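Lactococcal prophage ps3 protein 05 (Staphylococcus epidermidis ATCC 12228, PDB 3G8W) probably transfers an acetyl group from acetyl-CoA to an acceptor substrate, as a member of the GNAT acetyltransferase family. Local coordinates at the interface of chains A and B. Residues are numbered along the deposited sequence; one frame, centred on the assembly and turned at random. Chains: chain A/B, Lactococcal prophage ps3 protein 05.

Contact 1: the interface of chains A and B. Residues chain A 31, 144, 147-148, 157; chain B 78-80, 82-83.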
# COMPACT_ATOMS: atom_id res chain seq x y z
N TRP A 31 7.44 -2.06 -18.10
CA TRP A 31 6.41 -1.59 -17.21
C TRP A 31 5.64 -0.48 -17.88
O TRP A 31 4.46 -0.30 -17.62
CB TRP A 31 6.98 -1.13 -15.87
CG TRP A 31 5.96 -0.62 -14.91
CD1 TRP A 31 5.92 0.60 -14.35
CD2 TRP A 31 4.82 -1.32 -14.41
NE1 TRP A 31 4.84 0.72 -13.53
CE2 TRP A 31 4.15 -0.46 -13.55
CE3 TRP A 31 4.31 -2.61 -14.60
CZ2 TRP A 31 3.00 -0.82 -12.88
CZ3 TRP A 31 3.17 -2.96 -13.94
CH2 TRP A 31 2.53 -2.07 -13.09
N GLU A 144 9.70 -9.69 -2.92
CA GLU A 144 8.31 -10.06 -3.05
C GLU A 144 8.10 -10.98 -4.25
O GLU A 144 8.02 -10.52 -5.39
CB GLU A 144 7.44 -8.83 -3.17
CG GLU A 144 6.12 -9.05 -2.52
CD GLU A 144 5.02 -8.12 -3.00
OE1 GLU A 144 5.25 -6.91 -3.12
OE2 GLU A 144 3.89 -8.59 -3.22
N ALA A 147 4.89 -10.44 -6.77
CA ALA A 147 4.50 -9.07 -6.46
C ALA A 147 3.50 -8.47 -7.45
O ALA A 147 2.69 -7.64 -7.07
CB ALA A 147 5.71 -8.20 -6.41
N SER A 148 3.59 -8.87 -8.72
CA SER A 148 2.78 -8.25 -9.76
C SER A 148 2.31 -9.31 -10.67
O SER A 148 3.05 -10.26 -10.93
CB SER A 148 3.57 -7.23 -10.57
OG SER A 148 3.66 -5.99 -9.88
N GLU A 157 9.51 -8.81 -7.30
CA GLU A 157 10.10 -7.50 -7.07
C GLU A 157 10.85 -7.56 -5.77
O GLU A 157 10.57 -8.42 -4.94
CB GLU A 157 9.03 -6.40 -6.99
CG GLU A 157 8.61 -5.91 -8.34
CD GLU A 157 7.14 -5.46 -8.44
OE1 GLU A 157 6.50 -5.14 -7.41
OE2 GLU A 157 6.62 -5.39 -9.57
N VAL B 78 -2.76 -1.04 -10.84
CA VAL B 78 -2.34 -1.83 -12.00
C VAL B 78 -1.40 -2.99 -11.61
O VAL B 78 -0.37 -2.78 -10.97
CB VAL B 78 -1.66 -0.93 -13.02
CG1 VAL B 78 -1.13 -1.76 -14.17
CG2 VAL B 78 -2.66 0.08 -13.52
N GLY B 79 -1.80 -4.20 -12.00
CA GLY B 79 -1.05 -5.43 -11.73
C GLY B 79 -1.02 -5.94 -10.30
O GLY B 79 -0.19 -6.78 -9.96
N LYS B 80 -1.89 -5.42 -9.45
CA LYS B 80 -1.82 -5.74 -8.03
C LYS B 80 -3.11 -6.29 -7.42
O LYS B 80 -3.18 -6.54 -6.21
CB LYS B 80 -1.25 -4.55 -7.27
CG LYS B 80 0.15 -4.30 -7.75
CD LYS B 80 1.03 -3.54 -6.81
CE LYS B 80 2.51 -3.92 -6.99
NZ LYS B 80 2.97 -3.58 -8.37
N HIS B 82 -4.42 -9.20 -7.53
CA HIS B 82 -4.41 -10.54 -6.97
C HIS B 82 -4.08 -10.51 -5.48
O HIS B 82 -4.07 -11.54 -4.84
CB HIS B 82 -3.45 -11.42 -7.74
CG HIS B 82 -2.04 -10.97 -7.62
ND1 HIS B 82 -1.62 -9.75 -8.09
CD2 HIS B 82 -0.97 -11.54 -7.03
CE1 HIS B 82 -0.33 -9.60 -7.82
NE2 HIS B 82 0.08 -10.67 -7.18
N LYS B 83 -3.82 -9.34 -4.91
CA LYS B 83 -3.35 -9.24 -3.51
C LYS B 83 -4.24 -8.39 -2.64
O LYS B 83 -4.96 -7.52 -3.13
CB LYS B 83 -1.97 -8.60 -3.45
CG LYS B 83 -0.87 -9.45 -3.91
CD LYS B 83 0.08 -8.62 -4.68
CE LYS B 83 0.76 -7.54 -3.84
NZ LYS B 83 1.88 -6.84 -4.57
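B:Lys80 and B:Lys83 reach from chain B toward acidic side chains of chain A and meet them tip to tip. NZ of B:Lys83 donates to the carboxylate OE2 of A:Glu144 at 3.0 Å, as a hydrogen bond and salt bridge. It meets the syn lone pair, the one turned toward OE1. NZ of B:Lys83 also donates to the backbone O of A:Ala147 at 2.7 Å. That bond lies in the carbonyl plane, on a lone pair, with a C=O...N angle of 132°. Two bends along its chain shape the lysine that reaches both acceptors. CG of B:Lys83 also lies over one face of the B:His82 ring, toward its rim.

B:Lys80 bends at its last torsion, chi4 62°, and its NZ donates to the hydroxyl OG of A:Ser148 at 2.9 Å. OG of A:Ser148 donates in turn to OE2 of A:Glu157 at 3.0 Å, from the syn side and 30° out of the carboxylate plane. The serine thus links the lysine to the glutamate. The other carboxylate oxygen, OE1 of A:Glu157, forms a longer salt bridge to B:Lys80 NZ at 4.0 Å. The nearby carboxylates would favour charged lysines. At the flank, CH2 of A:Trp31 meets B:Val78 O edge-on, in the ring plane, at 3.7 Å, and B:Val78 CG1 at 3.8 Å.

Chain A contributes strands 139-144, 147-150 and 153-163 and the start of helix 31-38. Chain B contributes the loop before strand 83-91 and that strand's first residue.

Contact 2: the interface of chains A and B. Residues chain A 43, 55, 73, 77; chain B 76-77.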
# COMPACT_ATOMS: atom_id res chain seq x y z
N ARG A 43 -7.82 7.45 -13.36
CA ARG A 43 -6.91 7.32 -12.28
C ARG A 43 -5.67 8.19 -12.49
O ARG A 43 -5.21 8.86 -11.55
CB ARG A 43 -6.53 5.88 -12.01
CG ARG A 43 -5.28 5.89 -11.24
CD ARG A 43 -5.20 4.94 -10.15
NE ARG A 43 -6.46 4.52 -9.59
CZ ARG A 43 -6.54 3.61 -8.64
NH1 ARG A 43 -5.42 3.06 -8.15
NH2 ARG A 43 -7.74 3.23 -8.20
N TRP A 55 -0.29 12.68 -3.22
CA TRP A 55 0.02 11.82 -4.37
C TRP A 55 0.48 12.66 -5.56
O TRP A 55 -0.34 13.23 -6.27
CB TRP A 55 -1.22 10.99 -4.73
CG TRP A 55 -0.96 9.69 -5.43
CD1 TRP A 55 0.23 9.26 -5.96
CD2 TRP A 55 -1.92 8.65 -5.69
NE1 TRP A 55 0.06 8.01 -6.54
CE2 TRP A 55 -1.24 7.61 -6.38
CE3 TRP A 55 -3.29 8.49 -5.40
CZ2 TRP A 55 -1.89 6.43 -6.79
CZ3 TRP A 55 -3.93 7.32 -5.81
CH2 TRP A 55 -3.22 6.30 -6.49
N LYS A 73 4.14 8.85 -3.57
CA LYS A 73 2.87 8.61 -2.91
C LYS A 73 3.02 8.54 -1.38
O LYS A 73 3.43 7.54 -0.84
CB LYS A 73 2.21 7.36 -3.47
CG LYS A 73 0.93 7.11 -2.80
CD LYS A 73 0.21 5.93 -3.36
CE LYS A 73 -1.16 5.86 -2.67
NZ LYS A 73 -2.06 5.03 -3.51
N TYR A 77 -2.30 7.07 5.76
CA TYR A 77 -2.97 6.24 6.75
C TYR A 77 -2.47 6.68 8.11
O TYR A 77 -1.41 7.27 8.22
CB TYR A 77 -2.76 4.76 6.48
CG TYR A 77 -3.07 4.42 5.04
CD1 TYR A 77 -4.39 4.45 4.56
CD2 TYR A 77 -2.06 4.10 4.14
CE1 TYR A 77 -4.68 4.17 3.23
CE2 TYR A 77 -2.34 3.80 2.81
CZ TYR A 77 -3.66 3.84 2.37
OH TYR A 77 -3.95 3.56 1.06
N ASN B 76 -6.54 -2.10 -5.47
CA ASN B 76 -6.91 -1.79 -6.83
C ASN B 76 -5.95 -0.75 -7.44
O ASN B 76 -6.10 0.46 -7.32
CB ASN B 76 -8.43 -1.65 -7.05
CG ASN B 76 -8.90 -0.24 -7.15
OD1 ASN B 76 -8.92 0.49 -6.16
ND2 ASN B 76 -9.29 0.16 -8.34
N TYR B 77 -4.88 -1.34 -8.00
CA TYR B 77 -3.73 -0.68 -8.63
C TYR B 77 -3.28 -1.60 -9.75
O TYR B 77 -3.43 -2.81 -9.65
CB TYR B 77 -2.59 -0.52 -7.64
CG TYR B 77 -2.89 0.29 -6.41
CD1 TYR B 77 -3.01 1.68 -6.49
CD2 TYR B 77 -3.01 -0.32 -5.16
CE1 TYR B 77 -3.26 2.45 -5.37
CE2 TYR B 77 -3.25 0.44 -3.99
CZ TYR B 77 -3.39 1.84 -4.12
OH TYR B 77 -3.65 2.62 -3.01
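A:Arg43 and A:Lys73 meet the phenol ring of B:Tyr77 along its CD1-CE1 side, their nitrogens displaced to opposite faces, at the interface of two GNAT-fold subunits. B:Tyr77 and A:Arg43 bury the most surface of the residues described here, 68 and 57 Å². The guanidinium and the ring cross at about a right angle, their planes 78° apart. CD1 of B:Tyr77 lies at the guanidinium edge, in its plane, while NH1 of A:Arg43 stands off the plane of the phenol ring.

A:Arg43 also grips the backbone of the preceding residue. NH1 of A:Arg43 donates to O of B:Asn76 at 2.8 Å. The acceptor lies 28° out of the guanidinium plane, and the donor is in the carbonyl plane. NH2 of A:Arg43 adds a weak bond to O of B:Asn76 at 3.3 Å. The amide plane of B:Asn76 stands nearly upright to the guanidinium, and its OD1 lies at the guanidinium edge.

The far end of the tyrosine meets A:Lys73 tip to tip. NZ of A:Lys73 donates to the phenol OH of B:Tyr77 at 2.9 Å. The lysine is extended throughout, with CG anti to the backbone N (chi1 179°), which carries the amine from strand 66-74 to the ring's tip. There NZ of A:Lys73 also sits 3.4 Å above one face of the A:Trp55 indole, toward the rim. CH2 of A:Trp55 touches CE1 of B:Tyr77 at 4.0 Å. A:Tyr77 points its hydroxyl toward that of B:Tyr77, but the two OH atoms remain 4.2 Å apart.

Contact 1 and contact 2 lie about 14 Å apart, measured between the centres of their C-alpha atoms. They share no residue, but the chain B side is one loop running into strand 83-91: residues 76-77 serve contact 2, residues 78-80 and 82-83 contact 1. It docks on two neighbouring regions of chain A. Contact 1 uses the later strands and the start of helix 31-38; contact 2 uses helix 41-48, strands 55-61 and 66-74, and the equivalent loop of chain A, through A:Tyr77. The two-fold axis repeats both with the chains exchanged. This reciprocity suits a dimer, although the structure alone does not establish one in solution.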